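PDB 3QC2: glycosyl hydrolase from Bacteroides ovatus, which is probably a carbohydrate-active enzyme with the five-bladed beta-propeller fold known from its clan of glycoside hydrolases and their relatives. Local coordinates for residues P40-S45 with L115-G120; L133-Y138 with G182-E187; G172-L177 with P224-D229; K197-Y202 with N293-F298. One frame throughout, in Å; residues are numbered along the deposited sequence. Where two conformers were deposited one is given.

The four contacts lie in one chain with many strands and hardly any helix, consistent with the propeller fold of its clan. Contacts 1 and 2 follow one another along the chain, as do contacts 2 and 4, whereas contact 3 alternates with both 2 and 4. Contact 2 is the most central, its centre about 10 Å from that of the chain; the other three lie 21 to 23 Å out, and contacts 1 and 4 are farthest apart, about 38 Å between centres. Strand 182-189 of contact 2 neighbours strands 192-198 and 201-206 of contact 4 in one sheet, and Leu185 packs on Val198. Ile225 packs on Thr296 between contacts 3 and 4, and Glu116 probably hydrogen-bonds Tyr138 between contacts 1 and 2.

Contact 1: P40-S45 with L115-G120; sequences PLTKDS and LEWPGG
Leu41 and Trp117 mark the nearest approach of the two backbones, their CA atoms 8.5 Å apart, so side chains must span the gap. Leu41 sits in the turn of a small hairpin, while Trp117 is the first residue to leave the helical path that ends at Glu116. The indole carries the contact. CB of Leu41 stands 3.9 Å from the centroid of the six-membered ring of Trp117 and only 6° off the ring normal, which identifies a CH-pi contact over the face. An extended second torsion (chi2 180°) carries CD1 farther along the same face, where it lies 3.3 Å from CE3 of Trp117, displaced toward the rim; this is close packing. From a different direction comes Thr42, whose OG1 lies 3.5 Å from CH2 of Trp117 at the edge of the ring, near its plane. The opposite face is covered within the same segment: the peptide bond before Pro118 is cis, and Pro118 CB lies 3.7 Å above the centre of the ring. The turn after the helix is closed by Gly120 N bonding to Glu116 O at 2.7 Å. In the hairpin, Lys43 and Asp44 both face Cys39, a G1 beta bulge. The contact thus joins, at the surface, the turn of the 37-46 hairpin to the loop after helix 113-116. Pro107 touches both Leu41 and Trp117, and Cys39 of strand 37-39 also packs on the indole. Next in sequence to the tryptophan, Glu116 forms a salt bridge with Lys161 and hydrogen-bonds Tyr138 and Gln140, tying helix 113-116 to strands 134-141 and 160-164 of one four-stranded sheet.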
# COMPACT_ATOMS: atom_id res chain seq x y z
N PRO A 40 -13.01 -19.81 -10.38
CA PRO A 40 -12.93 -21.26 -10.19
C PRO A 40 -13.56 -21.77 -8.88
O PRO A 40 -13.94 -22.94 -8.80
CB PRO A 40 -11.42 -21.53 -10.21
CG PRO A 40 -10.80 -20.26 -9.82
CD PRO A 40 -11.69 -19.17 -10.29
N LEU A 41 -13.67 -20.89 -7.87
CA LEU A 41 -14.28 -21.25 -6.58
C LEU A 41 -15.80 -21.05 -6.61
O LEU A 41 -16.54 -21.86 -6.06
CB LEU A 41 -13.64 -20.45 -5.44
CG LEU A 41 -12.16 -20.72 -5.17
CD1 LEU A 41 -11.65 -19.86 -4.03
CD2 LEU A 41 -11.93 -22.20 -4.86
N THR A 42 -16.26 -19.96 -7.24
CA THR A 42 -17.70 -19.70 -7.37
C THR A 42 -18.33 -20.63 -8.44
O THR A 42 -19.52 -20.91 -8.40
CB THR A 42 -17.98 -18.24 -7.78
OG1 THR A 42 -17.22 -17.35 -6.95
CG2 THR A 42 -19.47 -17.91 -7.64
N LYS A 43 -17.50 -21.11 -9.39
CA LYS A 43 -17.95 -21.97 -10.51
C LYS A 43 -18.91 -21.20 -11.45
O LYS A 43 -19.83 -21.79 -12.02
CB LYS A 43 -18.64 -23.26 -10.01
CG LYS A 43 -17.80 -24.15 -9.10
CD LYS A 43 -16.71 -24.91 -9.86
CE LYS A 43 -16.05 -25.97 -8.94
NZ LYS A 43 -15.13 -26.89 -9.68
N ASP A 44 -18.69 -19.90 -11.61
CA ASP A 44 -19.56 -19.08 -12.47
C ASP A 44 -18.88 -17.76 -12.85
O ASP A 44 -17.95 -17.34 -12.18
CB ASP A 44 -20.89 -18.78 -11.75
CG ASP A 44 -21.98 -18.25 -12.69
OD1 ASP A 44 -22.07 -18.73 -13.86
OD2 ASP A 44 -22.77 -17.38 -12.25
N SER A 45 -19.34 -17.13 -13.92
CA SER A 45 -18.78 -15.84 -14.35
C SER A 45 -19.27 -14.73 -13.44
O SER A 45 -20.42 -14.72 -13.04
CB SER A 45 -19.15 -15.53 -15.82
OG SER A 45 -18.53 -16.45 -16.70
N LEU A 115 -7.45 -19.62 3.67
CA LEU A 115 -7.01 -18.31 4.16
C LEU A 115 -7.50 -17.16 3.30
O LEU A 115 -7.62 -16.03 3.79
CB LEU A 115 -5.48 -18.26 4.21
CG LEU A 115 -4.77 -19.37 4.96
CD1 LEU A 115 -3.25 -19.11 4.98
CD2 LEU A 115 -5.31 -19.51 6.39
N GLU A 116 -7.81 -17.44 2.03
CA GLU A 116 -8.21 -16.40 1.07
C GLU A 116 -9.68 -16.39 0.62
O GLU A 116 -10.08 -15.48 -0.11
CB GLU A 116 -7.32 -16.51 -0.17
CG GLU A 116 -5.85 -16.28 0.14
CD GLU A 116 -4.93 -16.42 -1.06
OE1 GLU A 116 -5.40 -16.76 -2.18
OE2 GLU A 116 -3.73 -16.18 -0.87
N TRP A 117 -10.48 -17.37 1.03
CA TRP A 117 -11.88 -17.42 0.60
C TRP A 117 -12.82 -17.17 1.79
O TRP A 117 -12.62 -17.75 2.86
CB TRP A 117 -12.19 -18.76 -0.06
CG TRP A 117 -13.55 -18.81 -0.70
CD1 TRP A 117 -14.66 -19.49 -0.25
CD2 TRP A 117 -13.95 -18.12 -1.88
NE1 TRP A 117 -15.72 -19.27 -1.10
CE2 TRP A 117 -15.31 -18.44 -2.11
CE3 TRP A 117 -13.29 -17.27 -2.78
CZ2 TRP A 117 -16.02 -17.93 -3.19
CZ3 TRP A 117 -13.99 -16.77 -3.86
CH2 TRP A 117 -15.34 -17.10 -4.06
N PRO A 118 -13.87 -16.32 1.61
CA PRO A 118 -14.31 -15.57 0.41
C PRO A 118 -13.89 -14.08 0.35
O PRO A 118 -14.36 -13.36 -0.53
CB PRO A 118 -15.83 -15.69 0.50
CG PRO A 118 -16.12 -15.64 1.98
CD PRO A 118 -14.87 -16.17 2.69
N GLY A 119 -13.03 -13.62 1.25
CA GLY A 119 -12.59 -12.21 1.25
C GLY A 119 -11.63 -11.88 0.11
O GLY A 119 -11.57 -10.74 -0.36
N GLY A 120 -10.85 -12.88 -0.31
CA GLY A 120 -9.92 -12.72 -1.40
C GLY A 120 -8.56 -12.20 -1.01
O GLY A 120 -8.12 -12.38 0.14

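Contact 2: L133-Y138 with G182-E187; sequences LYVMMY and GSILTE
Ile184 meets Val135 and Met137 where two adjoining sheets of the beta-propeller pack face to face, the segments of strands 134-141 and 182-189 running nearly antiparallel at 150° with axes 7.4 Å apart. That spacing is too wide for backbone pairing, so side chains fill the interface. The CB of Ile184 is directed toward the other strand. With chi1 at -62°, CG1 is anti to the carbonyl carbon and comes 4.1 Å from CG of Met137. The branch then extends (chi2 176°) and brings CD1 of Ile184 against two partners: Val135 CG1 at 3.8 Å and Met137 CG at 4.0 Å. Both neighbours cross the isoleucine at about a right angle. Met137, modelled as selenomethionine, is bent at both of its later torsions, and it also packs on Leu148 and Val150 of strand 146-153. Its CB lies 3.6 Å from Gly182 O, in van der Waals contact at the end where the strands come nearest. All four touching residues are buried. At that same end a water bridges the two backbones, accepting from Gly182 N at 3.0 Å and donating a weak bond to Met137 O.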
# COMPACT_ATOMS: atom_id res chain seq x y z
N LEU A 133 13.07 -10.08 -9.50
CA LEU A 133 12.08 -10.90 -8.79
C LEU A 133 11.13 -9.94 -8.08
O LEU A 133 11.54 -9.21 -7.19
CB LEU A 133 12.72 -11.85 -7.77
CG LEU A 133 11.74 -12.78 -7.01
CD1 LEU A 133 11.06 -13.75 -7.96
CD2 LEU A 133 12.44 -13.55 -5.89
N TYR A 134 9.87 -9.93 -8.51
CA TYR A 134 8.86 -9.08 -7.89
C TYR A 134 8.30 -9.79 -6.68
O TYR A 134 7.93 -10.98 -6.76
CB TYR A 134 7.75 -8.74 -8.88
CG TYR A 134 8.25 -7.88 -10.00
CD1 TYR A 134 8.76 -8.44 -11.17
CD2 TYR A 134 8.26 -6.49 -9.89
CE1 TYR A 134 9.24 -7.64 -12.20
CE2 TYR A 134 8.75 -5.69 -10.92
CZ TYR A 134 9.23 -6.27 -12.07
OH TYR A 134 9.71 -5.48 -13.09
N VAL A 135 8.27 -9.08 -5.54
CA VAL A 135 7.77 -9.62 -4.29
C VAL A 135 6.53 -8.83 -3.87
O VAL A 135 6.60 -7.60 -3.63
CB VAL A 135 8.84 -9.54 -3.18
CG1 VAL A 135 8.30 -10.12 -1.85
CG2 VAL A 135 10.12 -10.26 -3.61
N MSE A 136 5.40 -9.53 -3.75
CA MSE A 136 4.15 -8.91 -3.36
C MSE A 136 3.77 -9.23 -1.94
O MSE A 136 3.70 -10.39 -1.56
CB MSE A 136 3.02 -9.36 -4.27
CG MSE A 136 1.62 -8.96 -3.76
SE MSE A 136 0.22 -9.59 -4.90
CE MSE A 136 0.55 -8.44 -6.34
N MSE A 137 3.52 -8.18 -1.17
CA MSE A 137 3.02 -8.31 0.19
C MSE A 137 1.55 -7.92 0.09
O MSE A 137 1.24 -6.81 -0.35
CB MSE A 137 3.73 -7.34 1.12
CG MSE A 137 5.25 -7.57 1.25
SE MSE A 137 5.69 -9.31 2.01
CE MSE A 137 4.69 -9.22 3.58
N TYR A 138 0.66 -8.83 0.46
CA TYR A 138 -0.80 -8.57 0.39
C TYR A 138 -1.52 -9.20 1.55
O TYR A 138 -0.94 -9.98 2.31
CB TYR A 138 -1.37 -9.10 -0.90
CG TYR A 138 -1.42 -10.62 -0.99
CD1 TYR A 138 -0.27 -11.36 -1.30
CD2 TYR A 138 -2.61 -11.31 -0.78
CE1 TYR A 138 -0.31 -12.77 -1.40
CE2 TYR A 138 -2.67 -12.73 -0.87
CZ TYR A 138 -1.51 -13.44 -1.18
OH TYR A 138 -1.55 -14.80 -1.28
N GLY A 182 2.47 -4.51 4.36
CA GLY A 182 3.92 -4.67 4.48
C GLY A 182 4.71 -3.82 3.48
O GLY A 182 4.57 -4.00 2.27
N SER A 183 5.56 -2.92 4.00
CA SER A 183 6.39 -2.04 3.17
C SER A 183 7.87 -2.44 3.21
O SER A 183 8.61 -2.04 4.11
CB SER A 183 6.24 -0.60 3.64
OG SER A 183 4.90 -0.20 3.56
N ILE A 184 8.30 -3.22 2.22
CA ILE A 184 9.68 -3.69 2.17
C ILE A 184 10.64 -2.52 1.93
O ILE A 184 10.29 -1.56 1.23
CB ILE A 184 9.89 -4.76 1.07
CG1 ILE A 184 9.04 -6.00 1.36
CG2 ILE A 184 11.36 -5.16 0.97
CD1 ILE A 184 9.11 -7.06 0.28
N LEU A 185 11.83 -2.61 2.52
CA LEU A 185 12.83 -1.57 2.38
C LEU A 185 13.46 -1.64 0.99
O LEU A 185 13.85 -2.71 0.53
CB LEU A 185 13.92 -1.71 3.44
CG LEU A 185 14.97 -0.60 3.47
CD1 LEU A 185 14.33 0.76 3.79
CD2 LEU A 185 16.00 -0.94 4.48
N THR A 186 13.57 -0.47 0.35
CA THR A 186 14.13 -0.36 -0.97
C THR A 186 15.06 0.83 -1.06
O THR A 186 15.09 1.67 -0.17
CB THR A 186 13.01 -0.14 -2.02
OG1 THR A 186 12.36 1.12 -1.78
CG2 THR A 186 11.99 -1.26 -1.98
N GLU A 187 15.82 0.88 -2.16
CA GLU A 187 16.74 1.98 -2.45
C GLU A 187 16.82 2.20 -3.96
O GLU A 187 16.71 1.25 -4.74
CB GLU A 187 18.14 1.70 -1.89
CG GLU A 187 19.14 2.87 -2.14
CD GLU A 187 20.54 2.63 -1.57
OE1 GLU A 187 20.87 1.46 -1.23
OE2 GLU A 187 21.32 3.62 -1.49
O HOH W 1 0.73 -5.56 2.12

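Contact 3: G172-L177 with P224-D229; sequences GKFFNL and PIVNID
The ring of Phe174 meets Pro224 and Val226 obliquely. One face of this ring has Lys173 CG from its own segment, 4.3 Å above the plane and displaced toward the rim. Within the same turn region, Asn176 OD1 lies at the edge of the Phe175 ring, in plane, a local support of the loop that presents Phe174. Across the contact, CD2 of Phe174 is 4.0 Å from CG of Pro224, with the two side chains sliding past each other in opposite directions. Farther round the ring, CZ of Phe174 is 4.4 Å from Val226 CG1, a looser approach. Chi1 of Phe174 is -63°, which sets CG anti to the carbonyl carbon and swings the ring out toward segment 224-229. The supporting backbone is a pair of overlapping type I turns, Gly172 to Phe175 and Phe174 to Leu177. The second is closed by Leu177 N to Phe174 O at 3.0 Å, whereas the bond that closes the first is weak. Arg147 reaches both Phe175 O and Asn176 OD1, holding the turn from another part of the chain. On the partner side, Pro224 ends strand 222-224 and packs on Ala169, while Val226 packs on Phe170, so helix 169-172 lines the same apolar patch. The contact therefore joins the loop after this helix to the loop leaving strand 222-224. It buries 109 Å², and the side chains meet across it through carbon atoms alone; with no polar atom taking part, the association is apolar and lacks directional bonds.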
# COMPACT_ATOMS: atom_id res chain seq x y z
N GLY A 172 5.89 -21.16 14.45
CA GLY A 172 4.49 -20.89 14.11
C GLY A 172 3.74 -20.09 15.13
O GLY A 172 2.50 -20.08 15.14
N LYS A 173 4.47 -19.38 16.00
CA LYS A 173 3.86 -18.55 17.06
C LYS A 173 2.90 -17.49 16.51
O LYS A 173 1.86 -17.23 17.10
CB LYS A 173 4.96 -17.88 17.89
CG LYS A 173 4.44 -17.01 19.05
N PHE A 174 3.24 -16.88 15.37
CA PHE A 174 2.42 -15.81 14.79
C PHE A 174 1.59 -16.23 13.56
O PHE A 174 1.12 -15.37 12.83
CB PHE A 174 3.30 -14.61 14.41
CG PHE A 174 3.96 -13.96 15.58
CD1 PHE A 174 3.25 -13.09 16.40
CD2 PHE A 174 5.31 -14.20 15.85
CE1 PHE A 174 3.86 -12.47 17.49
CE2 PHE A 174 5.93 -13.58 16.94
CZ PHE A 174 5.20 -12.72 17.77
N PHE A 175 1.38 -17.53 13.35
CA PHE A 175 0.60 -17.99 12.19
C PHE A 175 -0.82 -17.39 12.20
O PHE A 175 -1.33 -16.99 11.15
CB PHE A 175 0.53 -19.53 12.13
CG PHE A 175 -0.08 -20.06 10.85
CD1 PHE A 175 -1.45 -20.25 10.74
CD2 PHE A 175 0.73 -20.35 9.76
CE1 PHE A 175 -2.01 -20.73 9.55
CE2 PHE A 175 0.17 -20.83 8.56
CZ PHE A 175 -1.20 -21.02 8.46
N ASN A 176 -1.44 -17.34 13.39
CA ASN A 176 -2.81 -16.79 13.55
C ASN A 176 -2.84 -15.28 13.81
O ASN A 176 -3.89 -14.72 14.11
CB ASN A 176 -3.54 -17.53 14.68
CG ASN A 176 -3.78 -19.01 14.37
OD1 ASN A 176 -3.91 -19.40 13.20
ND2 ASN A 176 -3.84 -19.83 15.40
N LEU A 177 -1.70 -14.61 13.68
CA LEU A 177 -1.63 -13.17 13.91
C LEU A 177 -2.40 -12.40 12.84
O LEU A 177 -2.15 -12.55 11.65
CB LEU A 177 -0.17 -12.70 13.93
CG LEU A 177 0.05 -11.20 14.14
CD1 LEU A 177 -0.39 -10.77 15.55
CD2 LEU A 177 1.50 -10.84 13.89
N PRO A 224 9.18 -11.36 12.64
CA PRO A 224 8.92 -10.04 13.24
C PRO A 224 9.96 -9.66 14.27
O PRO A 224 10.51 -10.53 14.94
CB PRO A 224 7.54 -10.22 13.92
CG PRO A 224 7.00 -11.50 13.44
CD PRO A 224 8.15 -12.35 13.01
N ILE A 225 10.23 -8.36 14.38
CA ILE A 225 11.18 -7.86 15.38
C ILE A 225 10.43 -7.85 16.68
O ILE A 225 9.33 -7.30 16.78
CB ILE A 225 11.71 -6.47 15.00
CG1 ILE A 225 12.57 -6.60 13.73
CG2 ILE A 225 12.54 -5.87 16.14
CD1 ILE A 225 13.18 -5.32 13.26
N VAL A 226 11.01 -8.49 17.68
CA VAL A 226 10.33 -8.65 18.95
C VAL A 226 11.12 -8.12 20.13
O VAL A 226 12.33 -7.93 20.05
CB VAL A 226 9.97 -10.17 19.19
CG1 VAL A 226 9.04 -10.66 18.09
CG2 VAL A 226 11.23 -11.02 19.24
N ASN A 227 10.41 -7.89 21.22
CA ASN A 227 10.98 -7.41 22.46
C ASN A 227 11.62 -8.56 23.24
O ASN A 227 11.57 -9.72 22.81
CB ASN A 227 9.87 -6.77 23.32
CG ASN A 227 9.35 -5.46 22.73
OD1 ASN A 227 10.13 -4.56 22.42
ND2 ASN A 227 8.04 -5.34 22.62
N ILE A 228 12.22 -8.23 24.39
CA ILE A 228 12.86 -9.23 25.26
C ILE A 228 11.87 -10.35 25.63
O ILE A 228 12.24 -11.52 25.65
CB ILE A 228 13.39 -8.58 26.59
CG1 ILE A 228 14.43 -7.48 26.30
CG2 ILE A 228 14.02 -9.65 27.51
CD1 ILE A 228 14.82 -6.64 27.53
N ASP A 229 10.60 -9.98 25.89
CA ASP A 229 9.55 -10.96 26.28
C ASP A 229 8.81 -11.61 25.08
O ASP A 229 7.82 -12.32 25.26
CB ASP A 229 8.52 -10.32 27.26
CG ASP A 229 7.70 -9.17 26.62
OD1 ASP A 229 7.80 -8.91 25.38
OD2 ASP A 229 6.95 -8.53 27.36

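Contact 4: K197-Y202 with N293-F298; sequences KVNGKY and NDPTRF
A type I' turn from Val198 to Lys201 forms the tip of a beta hairpin, and its Val198 packs against Pro295 in a loop folded by an Asx turn. Both methyl groups of the valine share the work: CG1 of Val198 lies 3.7 Å and CG2 3.8 Å from CG of Pro295, so they straddle that ring carbon as the two side chains reach toward each other. With chi1 at 52°, both methyls are turned to the proline. The hairpin joins strands 192-198 and 201-206 of one propeller sheet, with Asn199 and Gly200 at positive phi in the two central positions of the turn. Its closing bonds run from Val198 N to Lys201 O and from Lys201 N to Val198 O. Asn199 flanks the apolar pair, but its ND2 stays 4.1 Å from Asn293 O, a distance of mere proximity. In the opposing loop, Asp294 OD1 accepts from Thr296 OG1 at 2.9 Å and from Thr296 N at 3.2 Å, both donors coming from the same face of the carboxylate plane. The Asx turn sits within a type I turn, Asp294 to Arg297, closed by Arg297 N to Asp294 O at 3.0 Å. Phe203 of strand 201-206 touches Val198, Pro295 and Thr296 alike, and Pro295 O is hydrogen-bonded to Tyr205 OH.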
# COMPACT_ATOMS: atom_id res chain seq x y z
N LYS A 197 19.09 -4.64 1.22
CA LYS A 197 19.42 -5.31 2.47
C LYS A 197 20.11 -4.34 3.42
O LYS A 197 20.84 -3.43 3.00
CB LYS A 197 20.37 -6.49 2.25
CG LYS A 197 19.78 -7.73 1.61
CD LYS A 197 20.83 -8.86 1.67
CE LYS A 197 20.27 -10.21 1.29
NZ LYS A 197 21.31 -11.30 1.47
N VAL A 198 19.89 -4.55 4.70
CA VAL A 198 20.53 -3.77 5.75
C VAL A 198 20.94 -4.76 6.84
O VAL A 198 20.15 -5.65 7.22
CB VAL A 198 19.61 -2.66 6.32
CG1 VAL A 198 18.28 -3.23 6.73
CG2 VAL A 198 20.29 -1.96 7.51
N ASN A 199 22.19 -4.64 7.30
CA ASN A 199 22.73 -5.51 8.34
C ASN A 199 22.69 -7.01 7.93
O ASN A 199 22.55 -7.88 8.78
CB ASN A 199 22.00 -5.28 9.68
CG ASN A 199 22.08 -3.81 10.14
OD1 ASN A 199 23.05 -3.09 9.82
ND2 ASN A 199 21.07 -3.36 10.89
N GLY A 200 22.81 -7.27 6.62
CA GLY A 200 22.84 -8.64 6.09
C GLY A 200 21.51 -9.31 5.77
O GLY A 200 21.49 -10.38 5.15
N LYS A 201 20.39 -8.69 6.17
CA LYS A 201 19.05 -9.26 5.92
C LYS A 201 18.12 -8.30 5.19
O LYS A 201 18.36 -7.10 5.14
CB LYS A 201 18.39 -9.65 7.25
CG LYS A 201 19.06 -10.77 8.01
CD LYS A 201 18.34 -11.03 9.35
CE LYS A 201 19.03 -12.14 10.17
NZ LYS A 201 19.05 -13.46 9.44
N TYR A 202 17.06 -8.85 4.62
CA TYR A 202 16.03 -8.05 3.99
C TYR A 202 15.21 -7.44 5.15
O TYR A 202 15.15 -8.04 6.23
CB TYR A 202 15.15 -8.89 3.06
CG TYR A 202 15.91 -9.46 1.85
CD1 TYR A 202 16.27 -8.64 0.78
CD2 TYR A 202 16.27 -10.82 1.79
CE1 TYR A 202 16.96 -9.15 -0.33
CE2 TYR A 202 16.96 -11.35 0.68
CZ TYR A 202 17.31 -10.50 -0.38
OH TYR A 202 17.99 -11.00 -1.49
N ASN A 293 21.42 3.82 9.38
CA ASN A 293 22.24 2.76 9.99
C ASN A 293 21.44 1.77 10.86
O ASN A 293 21.88 0.64 11.06
CB ASN A 293 23.39 3.38 10.79
CG ASN A 293 24.40 4.14 9.90
OD1 ASN A 293 24.32 4.11 8.66
ND2 ASN A 293 25.37 4.81 10.54
N ASP A 294 20.29 2.21 11.39
CA ASP A 294 19.40 1.33 12.21
C ASP A 294 17.94 1.61 11.80
O ASP A 294 17.33 2.55 12.30
CB ASP A 294 19.61 1.56 13.71
CG ASP A 294 18.78 0.60 14.58
OD1 ASP A 294 17.91 -0.14 14.04
OD2 ASP A 294 19.00 0.58 15.81
N PRO A 295 17.37 0.77 10.90
CA PRO A 295 16.00 1.02 10.37
C PRO A 295 14.86 0.98 11.39
O PRO A 295 13.77 1.47 11.09
CB PRO A 295 15.82 -0.11 9.34
CG PRO A 295 17.15 -0.70 9.14
CD PRO A 295 17.92 -0.49 10.39
N THR A 296 15.09 0.40 12.58
CA THR A 296 14.05 0.38 13.63
C THR A 296 14.13 1.63 14.53
O THR A 296 13.28 1.81 15.40
CB THR A 296 14.13 -0.89 14.53
OG1 THR A 296 15.35 -0.87 15.27
CG2 THR A 296 14.06 -2.15 13.68
N ARG A 297 15.15 2.47 14.32
CA ARG A 297 15.35 3.70 15.12
C ARG A 297 14.57 4.89 14.54
O ARG A 297 14.99 5.50 13.55
CB ARG A 297 16.85 4.03 15.18
CG ARG A 297 17.24 5.22 16.06
CD ARG A 297 18.76 5.44 16.00
NE ARG A 297 19.23 6.49 16.90
CZ ARG A 297 19.36 7.77 16.57
NH1 ARG A 297 19.04 8.18 15.35
NH2 ARG A 297 19.80 8.65 17.47
N PHE A 298 13.42 5.21 15.16
CA PHE A 298 12.56 6.32 14.75
C PHE A 298 13.22 7.67 14.97
O PHE A 298 13.83 7.90 16.00
CB PHE A 298 11.24 6.25 15.55
CG PHE A 298 10.30 7.41 15.32
CD1 PHE A 298 9.38 7.38 14.28
CD2 PHE A 298 10.29 8.51 16.19
CE1 PHE A 298 8.51 8.43 14.08
CE2 PHE A 298 9.42 9.57 16.00
CZ PHE A 298 8.53 9.54 14.95